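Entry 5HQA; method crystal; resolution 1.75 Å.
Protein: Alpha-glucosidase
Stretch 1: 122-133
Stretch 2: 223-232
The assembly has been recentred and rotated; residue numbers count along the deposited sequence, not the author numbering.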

# COMPACT_ATOMS: atom_id res chain seq x y z
N ASN A 122 -4.72 15.73 -30.03
CA ASN A 122 -5.41 14.71 -29.25
C ASN A 122 -4.77 13.37 -29.57
O ASN A 122 -4.89 12.88 -30.70
CB ASN A 122 -6.90 14.70 -29.56
CG ASN A 122 -7.57 15.98 -29.15
OD1 ASN A 122 -7.45 16.42 -28.01
ND2 ASN A 122 -8.26 16.60 -30.10
N ILE A 123 -4.07 12.79 -28.61
CA ILE A 123 -3.34 11.56 -28.89
C ILE A 123 -3.84 10.47 -27.95
O ILE A 123 -4.41 10.73 -26.89
CB ILE A 123 -1.81 11.73 -28.79
CG1 ILE A 123 -1.40 12.23 -27.41
CG2 ILE A 123 -1.31 12.70 -29.85
CD1 ILE A 123 -0.76 11.16 -26.61
N GLU A 124 -3.63 9.23 -28.39
CA GLU A 124 -3.99 8.06 -27.60
C GLU A 124 -2.79 7.12 -27.62
O GLU A 124 -2.46 6.55 -28.66
CB GLU A 124 -5.24 7.39 -28.17
CG GLU A 124 -6.45 8.30 -28.15
CD GLU A 124 -7.69 7.62 -28.68
OE1 GLU A 124 -8.65 7.42 -27.90
OE2 GLU A 124 -7.71 7.27 -29.88
N ILE A 125 -2.14 6.99 -26.47
CA ILE A 125 -1.03 6.05 -26.36
C ILE A 125 -1.58 4.63 -26.41
O ILE A 125 -2.51 4.28 -25.66
CB ILE A 125 -0.25 6.29 -25.07
CG1 ILE A 125 0.38 7.68 -25.06
CG2 ILE A 125 0.82 5.19 -24.86
CD1 ILE A 125 0.90 8.05 -23.70
N THR A 126 -1.02 3.81 -27.30
CA THR A 126 -1.36 2.40 -27.35
C THR A 126 -0.27 1.51 -26.79
O THR A 126 -0.55 0.36 -26.43
CB THR A 126 -1.66 1.97 -28.79
OG1 THR A 126 -0.56 2.35 -29.63
CG2 THR A 126 -2.93 2.66 -29.29
N LYS A 127 0.97 2.00 -26.70
CA LYS A 127 2.03 1.22 -26.07
C LYS A 127 3.09 2.18 -25.55
O LYS A 127 3.48 3.11 -26.25
CB LYS A 127 2.66 0.21 -27.04
CG LYS A 127 3.58 -0.79 -26.35
CD LYS A 127 3.98 -1.92 -27.28
CE LYS A 127 2.76 -2.64 -27.82
NZ LYS A 127 1.95 -3.29 -26.77
N GLU A 128 3.53 1.96 -24.32
CA GLU A 128 4.73 2.58 -23.80
C GLU A 128 5.86 1.56 -23.96
O GLU A 128 5.74 0.43 -23.48
CB GLU A 128 4.56 3.01 -22.34
CG GLU A 128 5.79 3.72 -21.80
CD GLU A 128 5.65 4.18 -20.36
OE1 GLU A 128 4.52 4.58 -19.96
OE2 GLU A 128 6.67 4.14 -19.63
N LEU A 129 6.93 1.95 -24.65
CA LEU A 129 7.99 1.00 -25.02
C LEU A 129 9.01 0.78 -23.90
O LEU A 129 9.90 -0.06 -24.07
CB LEU A 129 8.70 1.48 -26.28
CG LEU A 129 7.80 1.61 -27.51
CD1 LEU A 129 8.60 2.12 -28.71
CD2 LEU A 129 7.13 0.28 -27.84
N THR A 130 8.90 1.52 -22.79
CA THR A 130 9.79 1.39 -21.65
C THR A 130 10.05 -0.06 -21.29
O THR A 130 9.12 -0.85 -21.11
CB THR A 130 9.15 2.08 -20.45
OG1 THR A 130 8.80 3.42 -20.81
CG2 THR A 130 10.12 2.08 -19.24
N GLU A 131 11.33 -0.40 -21.15
CA GLU A 131 11.73 -1.73 -20.71
C GLU A 131 12.54 -1.64 -19.42
O GLU A 131 13.08 -0.59 -19.06
CB GLU A 131 12.56 -2.46 -21.78
CG GLU A 131 11.79 -2.78 -23.07
CD GLU A 131 12.72 -3.21 -24.20
OE1 GLU A 131 13.96 -3.00 -24.09
OE2 GLU A 131 12.21 -3.75 -25.22
N PHE A 132 12.61 -2.79 -18.74
CA PHE A 132 13.52 -3.03 -17.61
C PHE A 132 14.18 -4.37 -17.95
O PHE A 132 13.63 -5.43 -17.65
CB PHE A 132 12.75 -3.09 -16.28
CG PHE A 132 11.84 -1.91 -16.06
CD1 PHE A 132 10.56 -1.90 -16.58
CD2 PHE A 132 12.27 -0.81 -15.33
CE1 PHE A 132 9.72 -0.81 -16.38
CE2 PHE A 132 11.44 0.27 -15.12
CZ PHE A 132 10.16 0.28 -15.65
N ALA A 133 15.33 -4.32 -18.62
CA ALA A 133 16.01 -5.54 -19.05
C ALA A 133 16.96 -5.99 -17.94
O ALA A 133 18.02 -5.39 -17.74
CB ALA A 133 16.76 -5.32 -20.37
N ALA A 223 0.91 18.40 -24.97
CA ALA A 223 2.05 18.04 -24.13
C ALA A 223 1.60 17.21 -22.94
O ALA A 223 0.54 17.45 -22.35
CB ALA A 223 2.76 19.30 -23.64
N PHE A 224 2.41 16.21 -22.58
CA PHE A 224 2.10 15.37 -21.44
C PHE A 224 3.38 14.81 -20.85
O PHE A 224 4.42 14.77 -21.51
CB PHE A 224 1.17 14.21 -21.82
CG PHE A 224 1.81 13.18 -22.72
CD1 PHE A 224 1.81 13.34 -24.10
CD2 PHE A 224 2.40 12.03 -22.19
CE1 PHE A 224 2.40 12.39 -24.92
CE2 PHE A 224 2.99 11.09 -23.01
CZ PHE A 224 2.99 11.27 -24.37
N ASN A 225 3.28 14.38 -19.59
CA ASN A 225 4.33 13.63 -18.91
C ASN A 225 3.77 12.26 -18.54
O ASN A 225 2.55 12.07 -18.49
CB ASN A 225 4.82 14.35 -17.65
CG ASN A 225 5.29 15.76 -17.93
OD1 ASN A 225 5.76 16.06 -19.02
ND2 ASN A 225 5.18 16.62 -16.93
N THR A 226 4.66 11.30 -18.30
CA THR A 226 4.26 10.04 -17.69
C THR A 226 4.43 10.12 -16.19
O THR A 226 5.11 11.01 -15.66
CB THR A 226 5.11 8.89 -18.24
OG1 THR A 226 6.46 9.05 -17.79
CG2 THR A 226 5.05 8.84 -19.77
N PRO A 227 3.85 9.18 -15.44
CA PRO A 227 4.28 8.98 -14.06
C PRO A 227 5.75 8.58 -14.03
O PRO A 227 6.36 8.25 -15.05
CB PRO A 227 3.38 7.84 -13.55
CG PRO A 227 2.20 7.82 -14.52
CD PRO A 227 2.78 8.24 -15.84
N TRP A 228 6.33 8.61 -12.83
CA TRP A 228 7.69 8.12 -12.66
C TRP A 228 7.72 6.60 -12.71
O TRP A 228 6.84 5.93 -12.18
CB TRP A 228 8.26 8.60 -11.33
CG TRP A 228 8.40 10.09 -11.26
CD1 TRP A 228 7.46 10.99 -10.85
CD2 TRP A 228 9.55 10.85 -11.64
NE1 TRP A 228 7.96 12.27 -10.95
CE2 TRP A 228 9.24 12.21 -11.43
CE3 TRP A 228 10.82 10.51 -12.14
CZ2 TRP A 228 10.16 13.24 -11.70
CZ3 TRP A 228 11.73 11.53 -12.41
CH2 TRP A 228 11.39 12.87 -12.19
N ARG A 229 8.73 6.05 -13.38
CA ARG A 229 9.06 4.63 -13.29
C ARG A 229 10.19 4.50 -12.28
O ARG A 229 11.17 5.25 -12.37
CB ARG A 229 9.49 4.08 -14.65
CG ARG A 229 8.36 3.85 -15.65
CD ARG A 229 7.79 5.15 -16.22
NE ARG A 229 6.56 4.88 -16.97
CZ ARG A 229 5.37 4.68 -16.40
NH1 ARG A 229 5.24 4.73 -15.07
NH2 ARG A 229 4.31 4.42 -17.16
N THR A 230 10.06 3.59 -11.31
CA THR A 230 11.03 3.53 -10.22
C THR A 230 11.73 2.18 -10.19
O THR A 230 11.11 1.13 -10.40
CB THR A 230 10.39 3.81 -8.84
OG1 THR A 230 9.43 2.80 -8.51
CG2 THR A 230 9.69 5.16 -8.83
N ILE A 231 13.04 2.22 -9.93
CA ILE A 231 13.86 1.03 -9.80
C ILE A 231 14.63 1.17 -8.49
O ILE A 231 15.64 1.89 -8.43
CB ILE A 231 14.82 0.84 -10.98
CG1 ILE A 231 14.05 0.87 -12.30
CG2 ILE A 231 15.58 -0.48 -10.81
CD1 ILE A 231 14.94 0.94 -13.54
N GLN A 232 14.17 0.50 -7.44
CA GLN A 232 14.91 0.47 -6.19
C GLN A 232 15.99 -0.60 -6.28
O GLN A 232 15.77 -1.68 -6.82
CB GLN A 232 13.98 0.16 -5.02
CG GLN A 232 12.97 1.27 -4.74
CD GLN A 232 12.14 0.99 -3.50
OE1 GLN A 232 10.93 0.78 -3.57
NE2 GLN A 232 12.80 1.01 -2.36

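How do the two backbones lie against each other? They run the same way, with end-to-end directions only 10° apart, but they are too far apart to pair as neighbouring strands of one sheet. The CA atoms of Glu128 and Thr226 are 9.7 Å apart, those of Thr130 and Arg229 9.0 Å, and those of Phe132 and Ile231 8.8 Å. At such spacing no backbone hydrogen bond joins the stretches, and the gap is filled by side chains. In the first stretch Ile123, Ile125, Glu128, Thr130 and Phe132 point toward the second, which answers with Phe224, Thr226, Arg229 and Ile231. Intervening residues such as Glu124 and Glu131 take no part.

What holds the charged centre together? Glu128 and Arg229 form a salt bridge in which two oxygens meet two nitrogens. Arg229 NE donates to Glu128 OE2 at 2.8 Å, and Arg229 NH2 donates to Glu128 OE1, also at 2.8 Å, with N-H...O angles of 159° and 171°. The carboxylate approaches the edge of the guanidinium near its plane, where the N-H bonds point, so charge attraction and hydrogen-bond direction work together. Both residues are buried, and this pairing helps offset the cost of placing their charges there.

How is the carboxylate held in place from its own side? Thr130 OG1 donates a short hydrogen bond, 2.5 Å, to Glu128 OE2, the same oxygen that accepts from Arg229 NE. The threonine methyl also lies near the aliphatic part of the arginine, with Thr130 CG2 4.4 Å from Arg229 CG. Across the gap, Thr226 CG2 lies 4.3 Å from Glu128 OE1, a loose approach, while Thr226 OG1 donates within its own stretch to Pro227 O at 2.9 Å.

Where do the apolar side chains meet? They gather at both ends of the contact, with the salt bridge between. At the beginning, Phe224 receives two isoleucines: Ile123 CD1 is 3.8 Å from Phe224 CE1, and Ile125 CD1 is 3.8 Å from Phe224 CE2. At the far end, Phe132 CD2 lies 3.7 Å from Ile231 CD1, and Phe132 CZ lies 4.0 Å from Arg229 CB, both neighbours sitting at the ring edge near its plane. Arg229 thus serves two kinds of chemistry, offering its CB to the phenylalanine and its guanidinium to Glu128. These close carbon contacts help to exclude water from the apolar surfaces, and the whole contact buries 356 Å², both sides summed.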